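Side-chain contacts in probable enoyl-CoA hydratase/isomerase (Mycobacterium abscessus, PDB 3SWX), which probably catalyses the hydration or isomerisation of enoyl-CoA thioesters: residues 53-58 against 207-212; 164-167 against 172-175. All coordinates share one frame; numbering follows the deposited sequence.

Contact 1: residues 53-58 against 207-212; sequences DLRAAV and QAPLGV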
ATOM      1  N   ASP B  53     -30.649  12.212  -4.043  1.00 27.48           N
ATOM      2  CA  ASP B  53     -31.003  12.397  -2.635  1.00 27.34           C
ATOM      3  C   ASP B  53     -30.095  11.571  -1.711  1.00 25.67           C
ATOM      4  O   ASP B  53     -30.088  11.791  -0.497  1.00 25.70           O
ATOM      5  CB  ASP B  53     -32.452  11.977  -2.364  1.00 28.44           C
ATOM      6  CG  ASP B  53     -33.467  12.969  -2.883  1.00 31.50           C
ATOM      7  OD1 ASP B  53     -33.100  14.120  -3.218  1.00 33.51           O
ATOM      8  OD2 ASP B  53     -34.656  12.587  -2.940  1.00 35.17           O
ATOM      9  N   LEU B  54     -29.348  10.623  -2.266  1.00 23.19           N
ATOM     10  CA  LEU B  54     -28.554   9.715  -1.447  1.00 21.83           C
ATOM     11  C   LEU B  54     -27.083  10.102  -1.481  1.00 20.48           C
ATOM     12  O   LEU B  54     -26.527  10.370  -2.540  1.00 20.25           O
ATOM     13  CB  LEU B  54     -28.776   8.273  -1.888  1.00 21.03           C
ATOM     14  CG  LEU B  54     -30.234   7.814  -1.759  1.00 20.97           C
ATOM     15  CD1 LEU B  54     -30.435   6.408  -2.363  1.00 16.83           C
ATOM     16  CD2 LEU B  54     -30.732   7.860  -0.287  1.00 18.59           C
ATOM     17  N   ARG B  55     -26.466  10.124  -0.306  1.00 19.49           N
ATOM     18  CA  ARG B  55     -25.098  10.588  -0.153  1.00 18.93           C
ATOM     19  C   ARG B  55     -24.113   9.504   0.294  1.00 18.03           C
ATOM     20  O   ARG B  55     -22.908   9.731   0.250  1.00 18.10           O
ATOM     21  CB  ARG B  55     -25.074  11.734   0.867  1.00 19.21           C
ATOM     22  CG  ARG B  55     -25.917  12.942   0.458  1.00 20.20           C
ATOM     23  CD  ARG B  55     -25.835  14.074   1.467  1.00 19.52           C
ATOM     24  NE  ARG B  55     -26.501  15.267   0.938  1.00 19.65           N
ATOM     25  CZ  ARG B  55     -26.421  16.490   1.471  1.00 20.86           C
ATOM     26  NH1 ARG B  55     -25.704  16.715   2.561  1.00 22.65           N
ATOM     27  NH2 ARG B  55     -27.041  17.506   0.895  1.00 21.19           N
ATOM     28  N   ALA B  56     -24.637   8.367   0.757  1.00 17.33           N
ATOM     29  CA  ALA B  56     -23.845   7.239   1.256  1.00 16.54           C
ATOM     30  C   ALA B  56     -24.709   5.983   1.252  1.00 16.46           C
ATOM     31  O   ALA B  56     -25.931   6.068   1.277  1.00 16.97           O
ATOM     32  CB  ALA B  56     -23.340   7.512   2.645  1.00 16.50           C
ATOM     33  N   ALA B  57     -24.078   4.821   1.186  1.00 15.99           N
ATOM     34  CA  ALA B  57     -24.794   3.562   1.252  1.00 16.58           C
ATOM     35  C   ALA B  57     -24.048   2.575   2.170  1.00 16.57           C
ATOM     36  O   ALA B  57     -22.815   2.502   2.149  1.00 16.73           O
ATOM     37  CB  ALA B  57     -25.002   2.952  -0.153  1.00 15.87           C
ATOM     38  N   VAL B  58     -24.831   1.801   2.921  1.00 17.10           N
ATOM     39  CA  VAL B  58     -24.341   0.803   3.870  1.00 16.59           C
ATOM     40  C   VAL B  58     -24.852  -0.554   3.419  1.00 17.35           C
ATOM     41  O   VAL B  58     -26.037  -0.704   3.170  1.00 18.46           O
ATOM     42  CB  VAL B  58     -24.845   1.107   5.281  1.00 16.02           C
ATOM     43  CG1 VAL B  58     -24.552  -0.037   6.228  1.00 15.78           C
ATOM     44  CG2 VAL B  58     -24.191   2.371   5.798  1.00 17.44           C
ATOM     45  N   GLN B 207     -21.216  16.095   5.092  1.00 20.30           N
ATOM     46  CA  GLN B 207     -20.184  16.800   4.336  1.00 19.69           C
ATOM     47  C   GLN B 207     -20.699  17.177   2.945  1.00 19.95           C
ATOM     48  O   GLN B 207     -21.777  16.740   2.520  1.00 19.76           O
ATOM     49  CB  GLN B 207     -18.921  15.948   4.237  1.00 19.58           C
ATOM     50  CG  GLN B 207     -18.576  15.241   5.555  1.00 18.35           C
ATOM     51  CD  GLN B 207     -18.505  16.193   6.736  1.00 19.14           C
ATOM     52  OE1 GLN B 207     -17.903  17.266   6.646  1.00 20.34           O
ATOM     53  NE2 GLN B 207     -19.103  15.800   7.850  1.00 15.65           N
ATOM     54  N   ALA B 208     -19.930  17.999   2.242  1.00 19.75           N
ATOM     55  CA  ALA B 208     -20.370  18.513   0.943  1.00 19.79           C
ATOM     56  C   ALA B 208     -20.292  17.411  -0.100  1.00 19.00           C
ATOM     57  O   ALA B 208     -19.189  16.977  -0.410  1.00 18.27           O
ATOM     58  CB  ALA B 208     -19.502  19.688   0.528  1.00 20.20           C
ATOM     59  N   PRO B 209     -21.458  16.953  -0.644  1.00 18.86           N
ATOM     60  CA  PRO B 209     -21.485  15.836  -1.576  1.00 18.39           C
ATOM     61  C   PRO B 209     -20.550  15.943  -2.794  1.00 18.59           C
ATOM     62  O   PRO B 209     -19.943  14.936  -3.158  1.00 18.44           O
ATOM     63  CB  PRO B 209     -22.946  15.789  -2.057  1.00 18.99           C
ATOM     64  CG  PRO B 209     -23.734  16.406  -0.961  1.00 19.22           C
ATOM     65  CD  PRO B 209     -22.821  17.453  -0.364  1.00 19.36           C
ATOM     66  N   LEU B 210     -20.440  17.116  -3.419  1.00 18.47           N
ATOM     67  CA  LEU B 210     -19.586  17.248  -4.610  1.00 18.82           C
ATOM     68  C   LEU B 210     -18.104  17.116  -4.226  1.00 17.79           C
ATOM     69  O   LEU B 210     -17.285  16.694  -5.024  1.00 17.74           O
ATOM     70  CB  LEU B 210     -19.823  18.592  -5.324  1.00 19.31           C
ATOM     71  CG  LEU B 210     -21.223  18.912  -5.843  1.00 20.82           C
ATOM     72  CD1 LEU B 210     -21.197  20.284  -6.523  1.00 21.86           C
ATOM     73  CD2 LEU B 210     -21.768  17.836  -6.786  1.00 18.01           C
ATOM     74  N   GLY B 211     -17.776  17.493  -3.000  1.00 17.91           N
ATOM     75  CA  GLY B 211     -16.417  17.322  -2.465  1.00 17.72           C
ATOM     76  C   GLY B 211     -16.129  15.860  -2.180  1.00 17.03           C
ATOM     77  O   GLY B 211     -15.043  15.376  -2.452  1.00 16.41           O
ATOM     78  N   VAL B 212     -17.118  15.166  -1.614  1.00 17.49           N
ATOM     79  CA  VAL B 212     -17.026  13.725  -1.371  1.00 16.48           C
ATOM     80  C   VAL B 212     -16.820  13.029  -2.726  1.00 16.82           C
ATOM     81  O   VAL B 212     -15.930  12.200  -2.895  1.00 16.03           O
ATOM     82  CB  VAL B 212     -18.296  13.207  -0.598  1.00 17.11           C
ATOM     83  CG1 VAL B 212     -18.347  11.671  -0.526  1.00 16.13           C
ATOM     84  CG2 VAL B 212     -18.368  13.827   0.822  1.00 14.39           C
TER
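The guanidinium group of Arg55 is gripped by two backbone carbonyls while one of its faces rests on the ring of Pro209. NH1 bonds to Ala205 O and NH2 to Phe262 O; Tyr18 adds a cation-pi contact. Pro209 CG sits over the centre of the group, 3.5 Å from Arg55 NE and 3.6 Å from Arg55 CZ. This is van der Waals packing, and no hydrogen bond joins the two segments. Gln207 O approaches the group obliquely, 3.9 Å from Arg55 NH1. The arginine reaches the proline because its chain runs extended from CG to NE (chi2 -178°, chi3 172°). In the crotonase fold seen here, Arg55 immediately precedes strand 56-61 of the main sheet, and Pro209 is the first residue of helix 209-225. Ala208 is the N-cap, and its O accepts a 3.0 Å bond from Val212 N in the first turn. Pro209 also touches Phe262, whose carbonyl accepts the NH2 bond. The side chain of Gln207 leads away from Arg55. Its NE2 bonds to Thr203 O, and its OE1 meets Asn141 ND2 of the second subunit.

Contact 2: residues 164-167 against 172-175; sequences MRWM and TFDA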
ATOM      1  N   MET B 164      -1.054 -12.517  -0.057  1.00 12.87           N
ATOM      2  CA  MET B 164      -0.758 -13.874  -0.545  1.00 12.79           C
ATOM      3  C   MET B 164      -0.813 -14.961   0.544  1.00 12.95           C
ATOM      4  O   MET B 164      -1.156 -16.114   0.275  1.00 12.85           O
ATOM      5  CB  MET B 164       0.580 -13.888  -1.274  1.00 12.45           C
ATOM      6  CG  MET B 164       0.574 -13.063  -2.589  1.00 12.86           C
ATOM      7  SD  MET B 164      -0.661 -13.736  -3.746  1.00 15.30           S
ATOM      8  CE  MET B 164      -0.733 -12.407  -4.989  1.00 13.11           C
ATOM      9  N   ARG B 165      -0.443 -14.591   1.759  1.00 13.01           N
ATOM     10  CA  ARG B 165      -0.556 -15.473   2.909  1.00 12.88           C
ATOM     11  C   ARG B 165      -1.963 -16.059   3.011  1.00 13.15           C
ATOM     12  O   ARG B 165      -2.131 -17.247   3.346  1.00 12.32           O
ATOM     13  CB  ARG B 165      -0.220 -14.694   4.187  1.00 12.78           C
ATOM     14  CG  ARG B 165      -0.534 -15.427   5.488  1.00 13.91           C
ATOM     15  CD  ARG B 165       0.230 -16.705   5.581  1.00 15.24           C
ATOM     16  NE  ARG B 165      -0.110 -17.454   6.787  1.00 15.35           N
ATOM     17  CZ  ARG B 165      -1.022 -18.417   6.863  1.00 16.14           C
ATOM     18  NH1 ARG B 165      -1.763 -18.757   5.806  1.00 17.45           N
ATOM     19  NH2 ARG B 165      -1.213 -19.030   8.019  1.00 16.66           N
ATOM     20  N   TRP B 166      -2.964 -15.223   2.731  1.00 12.58           N
ATOM     21  CA  TRP B 166      -4.362 -15.652   2.779  1.00 13.28           C
ATOM     22  C   TRP B 166      -4.910 -16.121   1.431  1.00 13.28           C
ATOM     23  O   TRP B 166      -5.615 -17.137   1.382  1.00 14.57           O
ATOM     24  CB  TRP B 166      -5.255 -14.558   3.421  1.00 12.87           C
ATOM     25  CG  TRP B 166      -4.659 -14.111   4.721  1.00 12.65           C
ATOM     26  CD1 TRP B 166      -4.177 -12.869   5.020  1.00 13.95           C
ATOM     27  CD2 TRP B 166      -4.418 -14.920   5.885  1.00 15.00           C
ATOM     28  NE1 TRP B 166      -3.681 -12.842   6.305  1.00 13.70           N
ATOM     29  CE2 TRP B 166      -3.795 -14.091   6.851  1.00 14.65           C
ATOM     30  CE3 TRP B 166      -4.663 -16.259   6.204  1.00 15.53           C
ATOM     31  CZ2 TRP B 166      -3.420 -14.557   8.118  1.00 18.02           C
ATOM     32  CZ3 TRP B 166      -4.277 -16.727   7.466  1.00 18.50           C
ATOM     33  CH2 TRP B 166      -3.678 -15.870   8.410  1.00 17.88           C
ATOM     34  N   MET B 167      -4.592 -15.434   0.335  1.00 13.10           N
ATOM     35  CA  MET B 167      -5.122 -15.862  -0.972  1.00 13.58           C
ATOM     36  C   MET B 167      -4.541 -17.199  -1.488  1.00 13.46           C
ATOM     37  O   MET B 167      -5.245 -17.961  -2.169  1.00 14.29           O
ATOM     38  CB  MET B 167      -4.940 -14.761  -2.028  1.00 14.10           C
ATOM     39  CG  MET B 167      -5.723 -13.478  -1.733  1.00 14.21           C
ATOM     40  SD  MET B 167      -5.768 -12.352  -3.153  1.00 15.11           S
ATOM     41  CE  MET B 167      -4.015 -12.089  -3.415  1.00 12.09           C
ATOM     42  N   THR B 172      -8.305 -19.554   7.010  1.00 18.06           N
ATOM     43  CA  THR B 172      -9.187 -18.593   7.657  1.00 18.48           C
ATOM     44  C   THR B 172      -8.402 -17.588   8.490  1.00 18.56           C
ATOM     45  O   THR B 172      -7.469 -17.969   9.189  1.00 19.23           O
ATOM     46  CB  THR B 172     -10.188 -19.329   8.547  1.00 19.83           C
ATOM     47  OG1 THR B 172     -10.904 -20.255   7.733  1.00 20.08           O
ATOM     48  CG2 THR B 172     -11.195 -18.352   9.237  1.00 20.06           C
ATOM     49  N   PHE B 173      -8.767 -16.302   8.403  1.00 18.15           N
ATOM     50  CA  PHE B 173      -8.215 -15.277   9.306  1.00 17.81           C
ATOM     51  C   PHE B 173      -9.320 -14.470   9.976  1.00 17.76           C
ATOM     52  O   PHE B 173     -10.404 -14.344   9.450  1.00 18.10           O
ATOM     53  CB  PHE B 173      -7.205 -14.358   8.600  1.00 17.28           C
ATOM     54  CG  PHE B 173      -7.745 -13.633   7.379  1.00 16.23           C
ATOM     55  CD1 PHE B 173      -7.925 -14.308   6.171  1.00 13.96           C
ATOM     56  CD2 PHE B 173      -8.024 -12.265   7.429  1.00 17.51           C
ATOM     57  CE1 PHE B 173      -8.401 -13.656   5.040  1.00 14.27           C
ATOM     58  CE2 PHE B 173      -8.521 -11.591   6.283  1.00 16.14           C
ATOM     59  CZ  PHE B 173      -8.700 -12.297   5.092  1.00 15.67           C
ATOM     60  N   ASP B 174      -9.028 -13.915  11.142  1.00 18.86           N
ATOM     61  CA  ASP B 174     -10.054 -13.288  11.974  1.00 19.21           C
ATOM     62  C   ASP B 174     -10.079 -11.773  11.845  1.00 19.06           C
ATOM     63  O   ASP B 174      -9.258 -11.176  11.120  1.00 18.09           O
ATOM     64  CB  ASP B 174      -9.900 -13.736  13.431  1.00 20.43           C
ATOM     65  CG  ASP B 174      -8.645 -13.224  14.091  1.00 20.99           C
ATOM     66  OD1 ASP B 174      -7.985 -12.301  13.576  1.00 20.79           O
ATOM     67  OD2 ASP B 174      -8.326 -13.750  15.158  1.00 22.13           O
ATOM     68  N   ALA B 175     -11.033 -11.152  12.535  1.00 19.37           N
ATOM     69  CA  ALA B 175     -11.207  -9.692  12.474  1.00 18.69           C
ATOM     70  C   ALA B 175      -9.930  -8.945  12.851  1.00 18.22           C
ATOM     71  O   ALA B 175      -9.599  -7.953  12.199  1.00 17.68           O
ATOM     72  CB  ALA B 175     -12.384  -9.235  13.361  1.00 18.42           C
TER
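Residues 164-167 form the last turn of helix 160-167. Residues 172-175 run through the short strand 173-174 into the start of helix 175-180. Only four residues separate the segments, and their nearest CA atoms, those of Trp166 and Thr172, are 7.5 Å apart. Trp166 and Phe173 carry the contact. Phe173 CB lies 3.6 Å from the centroid of the six-membered ring of Trp166, almost on the ring normal (3° off), a CH-pi contact. The phenyl ring continues over the indole as a face-to-face stack on its five-membered ring. These centroids are 4.2 Å apart, and the planes are tilted by 28°. Phe173 CD1 lies 3.6 Å from both Trp166 CD2 and Trp166 CG. Phe173 CG stands between its own backbone N and carbonyl carbon (chi1 57°), which folds the phenyl ring over the indole. Arg165 CG packs on the opposite face of the indole, 3.8 Å above its plane, so the ring is sandwiched. The Arg165 guanidinium turns one face to Trp166 CZ3, and its NH1 makes a salt bridge to Asp171 OD2. Glu177 OE2 accepts a bond from Trp166 NE1, which should help to fix the indole's rotation, and Glu177 N is capped by Asp174 OD1. Phe173 bonds through its backbone to Phe135 of the antiparallel strand 134-136 and touches Phe154 of helix 150-158, which also receives Met167.

In the fold
Both contacts are partly buried and lie on opposite sides of the chain's centre, their own centres 32 Å apart. The centre of contact 1 is about 14 Å from that of the chain and the centre of contact 2 about 19 Å, so contact 2 is more peripheral. They share no helix or strand. Contact 1 joins the residue leading into strand 56-61 of the main sheet to the start of helix 209-225; contact 2, nested inside that loop, joins the end of helix 160-167 to the edge strand of the small three-stranded sheet. A charged group held by carbonyls marks the first, aromatic stacking the second. In the trimer, Val212 packs on Leu168 of the second subunit, and Met167 meets Thr215 of the third.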